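Local coordinates for sporozoite-specific SAG protein (Toxoplasma gondii, PDB 2WNK) that serves as a SAG2-related surface antigen of the sporozoite stage, probably displayed on the parasite membrane, where SRS-family proteins are thought to mediate host-cell attachment, at residues 145-150 against 205-210; 214-219 against 232-237. All coordinates share one frame; numbering follows the deposited sequence.

Contact 1 of 2, residues 145-150 against 205-210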
loop_
_atom_site.group_PDB
_atom_site.type_symbol
_atom_site.label_atom_id
_atom_site.label_comp_id
_atom_site.label_asym_id
_atom_site.label_seq_id
_atom_site.Cartn_x
_atom_site.Cartn_y
_atom_site.Cartn_z
ATOM N N LEU A 145 9.901 5.671 18.396
ATOM C CA LEU A 145 10.082 6.936 17.662
ATOM C C LEU A 145 10.212 8.056 18.684
ATOM O O LEU A 145 9.829 7.891 19.848
ATOM C CB LEU A 145 8.859 7.268 16.795
ATOM C CG LEU A 145 8.506 6.227 15.735
ATOM C CD1 LEU A 145 7.269 6.667 14.912
ATOM C CD2 LEU A 145 9.711 5.985 14.852
ATOM N N GLN A 146 10.712 9.214 18.248
ATOM C CA GLN A 146 10.820 10.367 19.159
ATOM C C GLN A 146 10.311 11.673 18.545
ATOM O O GLN A 146 10.551 11.929 17.365
ATOM C CB GLN A 146 12.304 10.609 19.529
ATOM C CG GLN A 146 12.979 9.457 20.217
ATOM C CD GLN A 146 13.430 8.394 19.244
ATOM O OE1 GLN A 146 13.239 7.186 19.483
ATOM N NE2 GLN A 146 14.032 8.816 18.131
ATOM N N ILE A 147 9.710 12.532 19.352
ATOM C CA ILE A 147 9.542 13.912 18.936
ATOM C C ILE A 147 10.428 14.703 19.900
ATOM O O ILE A 147 10.224 14.649 21.129
ATOM C CB ILE A 147 8.064 14.372 19.130
ATOM C CG1 ILE A 147 7.176 13.698 18.075
ATOM C CG2 ILE A 147 7.932 15.880 18.978
ATOM C CD1 ILE A 147 7.421 14.249 16.647
ATOM N N THR A 148 11.366 15.488 19.372
ATOM C CA THR A 148 12.323 16.181 20.207
ATOM C C THR A 148 12.238 17.672 19.963
ATOM O O THR A 148 12.984 18.431 20.590
ATOM C CB THR A 148 13.764 15.697 19.933
ATOM O OG1 THR A 148 14.066 15.840 18.536
ATOM C CG2 THR A 148 13.859 14.217 20.267
ATOM N N ALA A 149 11.468 18.089 18.957
ATOM C CA ALA A 149 11.343 19.557 18.658
ATOM C C ALA A 149 9.871 19.989 18.600
ATOM O O ALA A 149 8.984 19.192 18.202
ATOM C CB ALA A 149 11.992 19.872 17.321
ATOM N N ALA A 150 9.646 21.245 18.965
ATOM C CA ALA A 150 8.338 21.861 18.702
ATOM C C ALA A 150 8.077 21.893 17.206
ATOM O O ALA A 150 9.038 21.755 16.378
ATOM C CB ALA A 150 8.228 23.286 19.296
ATOM N N LEU A 205 2.302 11.758 12.949
ATOM C CA LEU A 205 1.975 12.366 14.239
ATOM C C LEU A 205 2.668 13.732 14.247
ATOM O O LEU A 205 3.893 13.803 14.055
ATOM C CB LEU A 205 2.562 11.520 15.371
ATOM C CG LEU A 205 2.370 12.269 16.711
ATOM C CD1 LEU A 205 0.869 12.408 17.077
ATOM C CD2 LEU A 205 3.157 11.569 17.801
ATOM N N SER A 206 1.886 14.790 14.495
ATOM C CA SER A 206 2.359 16.206 14.489
ATOM C C SER A 206 2.187 16.848 15.847
ATOM O O SER A 206 1.111 16.732 16.493
ATOM C CB SER A 206 1.535 17.011 13.461
ATOM O OG SER A 206 1.818 16.448 12.132
ATOM N N VAL A 207 3.177 17.632 16.229
ATOM C CA VAL A 207 3.099 18.411 17.432
ATOM C C VAL A 207 3.337 19.875 17.121
ATOM O O VAL A 207 4.093 20.194 16.260
ATOM C CB VAL A 207 4.078 17.962 18.563
ATOM C CG1 VAL A 207 3.965 16.499 18.870
ATOM C CG2 VAL A 207 5.443 18.427 18.314
ATOM N N THR A 208 2.672 20.745 17.853
ATOM C CA THR A 208 3.075 22.125 17.834
ATOM C C THR A 208 3.967 22.506 19.012
ATOM O O THR A 208 5.134 22.442 18.918
ATOM C CB THR A 208 1.892 23.099 17.679
ATOM O OG1 THR A 208 1.054 23.079 18.827
ATOM C CG2 THR A 208 1.100 22.705 16.499
ATOM N N ASP A 209 3.377 22.740 20.177
ATOM C CA ASP A 209 4.184 23.064 21.315
ATOM C C ASP A 209 4.520 21.732 21.946
ATOM O O ASP A 209 3.691 20.857 21.968
ATOM C CB ASP A 209 3.417 23.878 22.342
ATOM C CG ASP A 209 3.078 25.268 21.865
ATOM O OD1 ASP A 209 3.822 25.889 21.175
ATOM O OD2 ASP A 209 2.038 25.727 22.234
ATOM N N LEU A 210 5.717 21.634 22.496
ATOM C CA LEU A 210 6.033 20.474 23.318
ATOM C C LEU A 210 5.281 20.546 24.636
ATOM O O LEU A 210 4.975 21.639 25.132
ATOM C CB LEU A 210 7.552 20.391 23.552
ATOM C CG LEU A 210 8.384 20.080 22.292
ATOM C CD1 LEU A 210 9.863 20.273 22.589
ATOM C CD2 LEU A 210 8.075 18.712 21.731
#

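Contact 2 of 2, residues 214-219 against 232-237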
loop_
_atom_site.group_PDB
_atom_site.type_symbol
_atom_site.label_atom_id
_atom_site.label_comp_id
_atom_site.label_asym_id
_atom_site.label_seq_id
_atom_site.Cartn_x
_atom_site.Cartn_y
_atom_site.Cartn_z
ATOM N N GLN A 214 7.485 15.239 29.945
ATOM C CA GLN A 214 7.685 14.206 28.902
ATOM C C GLN A 214 6.449 13.290 28.839
ATOM O O GLN A 214 5.867 12.960 29.880
ATOM C CB GLN A 214 8.942 13.352 29.152
ATOM C CG GLN A 214 9.140 12.275 28.081
ATOM C CD GLN A 214 10.225 11.243 28.440
ATOM O OE1 GLN A 214 9.932 10.070 28.678
ATOM N NE2 GLN A 214 11.459 11.674 28.463
ATOM N N GLN A 215 6.084 12.882 27.627
ATOM C CA GLN A 215 4.878 12.060 27.372
ATOM C C GLN A 215 5.277 10.874 26.517
ATOM O O GLN A 215 6.297 10.911 25.813
ATOM C CB GLN A 215 3.754 12.886 26.671
ATOM C CG GLN A 215 3.359 14.222 27.393
ATOM C CD GLN A 215 2.636 14.069 28.748
ATOM O OE1 GLN A 215 2.723 14.974 29.629
ATOM N NE2 GLN A 215 1.861 13.027 28.893
ATOM N N LYS A 216 4.447 9.834 26.567
ATOM C CA LYS A 216 4.604 8.707 25.627
ATOM C C LYS A 216 3.267 8.475 24.930
ATOM O O LYS A 216 2.197 8.567 25.546
ATOM C CB LYS A 216 5.033 7.468 26.373
ATOM C CG LYS A 216 6.484 7.523 26.791
ATOM C CD LYS A 216 6.880 6.161 27.300
ATOM C CE LYS A 216 8.254 6.178 27.871
ATOM N NZ LYS A 216 8.481 4.887 28.650
ATOM N N LEU A 217 3.314 8.279 23.621
ATOM C CA LEU A 217 2.108 8.097 22.835
ATOM C C LEU A 217 2.288 6.774 22.177
ATOM O O LEU A 217 3.271 6.567 21.491
ATOM C CB LEU A 217 2.021 9.118 21.710
ATOM C CG LEU A 217 1.537 10.555 21.925
ATOM C CD1 LEU A 217 1.099 11.025 23.303
ATOM C CD2 LEU A 217 2.170 11.634 21.097
ATOM N N CYS A 218 1.336 5.881 22.395
ATOM C CA CYS A 218 1.482 4.550 21.807
ATOM C C CYS A 218 0.326 4.268 20.825
ATOM O O CYS A 218 -0.851 4.545 21.082
ATOM C CB CYS A 218 1.417 3.507 22.918
ATOM S SG CYS A 218 1.865 1.914 22.166
ATOM N N TYR A 219 0.642 3.649 19.718
ATOM C CA TYR A 219 -0.338 3.154 18.735
ATOM C C TYR A 219 -0.048 1.686 18.433
ATOM O O TYR A 219 1.064 1.244 18.508
ATOM C CB TYR A 219 -0.179 3.961 17.432
ATOM C CG TYR A 219 -0.461 5.424 17.576
ATOM C CD1 TYR A 219 -1.741 5.890 17.498
ATOM C CD2 TYR A 219 0.572 6.350 17.788
ATOM C CE1 TYR A 219 -2.031 7.208 17.698
ATOM C CE2 TYR A 219 0.295 7.694 17.981
ATOM C CZ TYR A 219 -1.000 8.105 17.899
ATOM O OH TYR A 219 -1.240 9.435 18.072
ATOM N N LEU A 232 5.768 3.229 19.746
ATOM C CA LEU A 232 5.828 4.006 20.987
ATOM C C LEU A 232 6.621 5.275 20.698
ATOM O O LEU A 232 7.814 5.213 20.392
ATOM C CB LEU A 232 6.524 3.125 22.048
ATOM C CG LEU A 232 6.514 3.542 23.503
ATOM C CD1 LEU A 232 5.079 3.828 24.034
ATOM C CD2 LEU A 232 7.167 2.427 24.323
ATOM N N VAL A 233 5.954 6.408 20.854
ATOM C CA VAL A 233 6.589 7.698 20.579
ATOM C C VAL A 233 6.852 8.419 21.891
ATOM O O VAL A 233 5.927 8.780 22.622
ATOM C CB VAL A 233 5.716 8.572 19.742
ATOM C CG1 VAL A 233 6.478 9.816 19.264
ATOM C CG2 VAL A 233 5.106 7.799 18.591
ATOM N N THR A 234 8.122 8.738 22.151
ATOM C CA THR A 234 8.470 9.559 23.300
ATOM C C THR A 234 8.495 11.030 22.885
ATOM O O THR A 234 9.174 11.387 21.907
ATOM C CB THR A 234 9.810 9.141 23.917
ATOM O OG1 THR A 234 9.712 7.767 24.346
ATOM C CG2 THR A 234 10.151 10.043 25.116
ATOM N N VAL A 235 7.745 11.872 23.595
ATOM C CA VAL A 235 7.658 13.282 23.248
ATOM C C VAL A 235 8.363 14.099 24.324
ATOM O O VAL A 235 8.021 14.032 25.508
ATOM C CB VAL A 235 6.201 13.785 23.161
ATOM C CG1 VAL A 235 6.151 15.261 22.773
ATOM C CG2 VAL A 235 5.400 12.982 22.128
ATOM N N SER A 236 9.385 14.813 23.907
ATOM C CA SER A 236 10.206 15.550 24.866
ATOM C C SER A 236 9.434 16.693 25.554
ATOM O O SER A 236 8.546 17.304 24.957
ATOM C CB SER A 236 11.431 16.087 24.159
ATOM N N ALA A 237 9.758 16.976 26.828
ATOM C CA ALA A 237 9.230 18.156 27.563
ATOM C C ALA A 237 9.814 19.475 27.040
ATOM O O ALA A 237 10.980 19.514 26.641
ATOM C CB ALA A 237 9.548 18.036 29.041
#

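Contact 1 of 2, residues 145-150 against 205-210
Ile147 and Val207 meet through their CG2 methyls, each set by its first torsion. In Ile147 a chi1 of -72° turns CG1 beside the backbone N and leaves CG2 anti to that N; in Val207 CG2 falls between N and the carbonyl carbon. The setting is the beta sandwich of the second SRS domain: Ile147 ends strand 142-147 of one sheet, whereas Val207 comes from the segment that carries strand 202-207 of the other. The two methyls lie 3.6 Å apart, Ile147 CG2 to Val207 CG2, and the side chains slide past each other in opposite directions. Leu205, one inward step back on its strand, touches more lightly, with Ile147 CD1 coming only to its carbonyl oxygen.

Farther on, both segments leave the strands and the contact continues between loops. Leu210 enters here, its CD2 lying 4.0 Å from Ile147 CG2. The rest of the branch covers the peptide between Ala149 and Ala150, with Leu210 CG 3.7 Å from Ala150 N. Val207 CG2 also reaches the backbone, 3.6 Å from Ala149 O, an oxygen that accepts a hydrogen bond from the Ser152 hydroxyl. The interface is van der Waals packing of aliphatic groups on each other and on peptide atoms, with 313 Å² buried over both sides. Behind it, Val233 touches both Ile147 and Leu205. At the partly exposed end the fit is tight: Ala150 CB stands 3.2 Å from Thr208 O.

Contact 2 of 2, residues 214-219 against 232-237
Leu217 and Val233 grip each other through a reciprocal pair of backbone bonds, Leu217 N to Val233 O and Val233 N to Leu217 O, both 2.8 Å long. Gln215 and Val235 repeat the pattern: Val235 N reaches Gln215 O at 2.8 Å with a straight N-H...O angle of 180°, although the donor is tilted 27° from the carbonyl plane. The return bond, Gln215 N to Val235 O, is 3.1 Å long. Between these hydrogen-bonded pairs sits the non-hydrogen-bonded pair Lys216 and Thr234, where the CA-H of Lys216 leans on Val233 O.

On the face carrying Leu217, Val233 and Val235, the side chains of Leu217 and Val235 cross obliquely, Leu217 CD2 lying 3.6 Å from Val235 CG2. The chi2 of Leu217, -1°, is nearly eclipsed, so the exact placing of its methyls deserves caution. The paired strands, 215-222 and 228-235, follow each other in the chain and form an antiparallel beta hairpin. The same face is met by Leu205 of strand 202-207, which touches Leu217 and Val233, and by Leu185 and Leu188 of helix 185-188 against Leu217.

The opposite face carries Lys216, Thr234, Cys218 and Leu232. Just before the strand, the extended side chain of Gln214 lays its amide carbon against a methyl, CD to Thr234 CG2 at 3.5 Å. Lys216 runs side by side with Thr234, and its NZ is paired in a salt bridge with Asp177. Further along, Leu232 CD1 packs on Cys218 CB at 3.8 Å. Cys218 SG is disulfide-bonded to Cys179, tying the hairpin to the chain just beyond strand 172-174, and a backbone hydrogen bond links Cys218 to Leu174.

How the contacts relate
Contact 2 joins neighbouring strands within one sheet, and four backbone hydrogen bonds carry it; contact 1 spans the two sheets of the same sandwich and relies on methyl and peptide packing. Both combine buried residues with exposed ends, and their centres lie 9 Å apart. Strand 142-147 connects them as the edge neighbour of strand 228-235: Ile147 N to Thr234 O and Ile147 O to Ser236 N are probable hydrogen bonds, each 2.9 Å. In the interior, Leu205 CD2 meets Leu217 CD2, bringing the cross-sheet layer onto the inner face of the hairpin, though the placing of the Leu217 methyls is uncertain. Near the surface, Leu210 CB packs on Ser236 O.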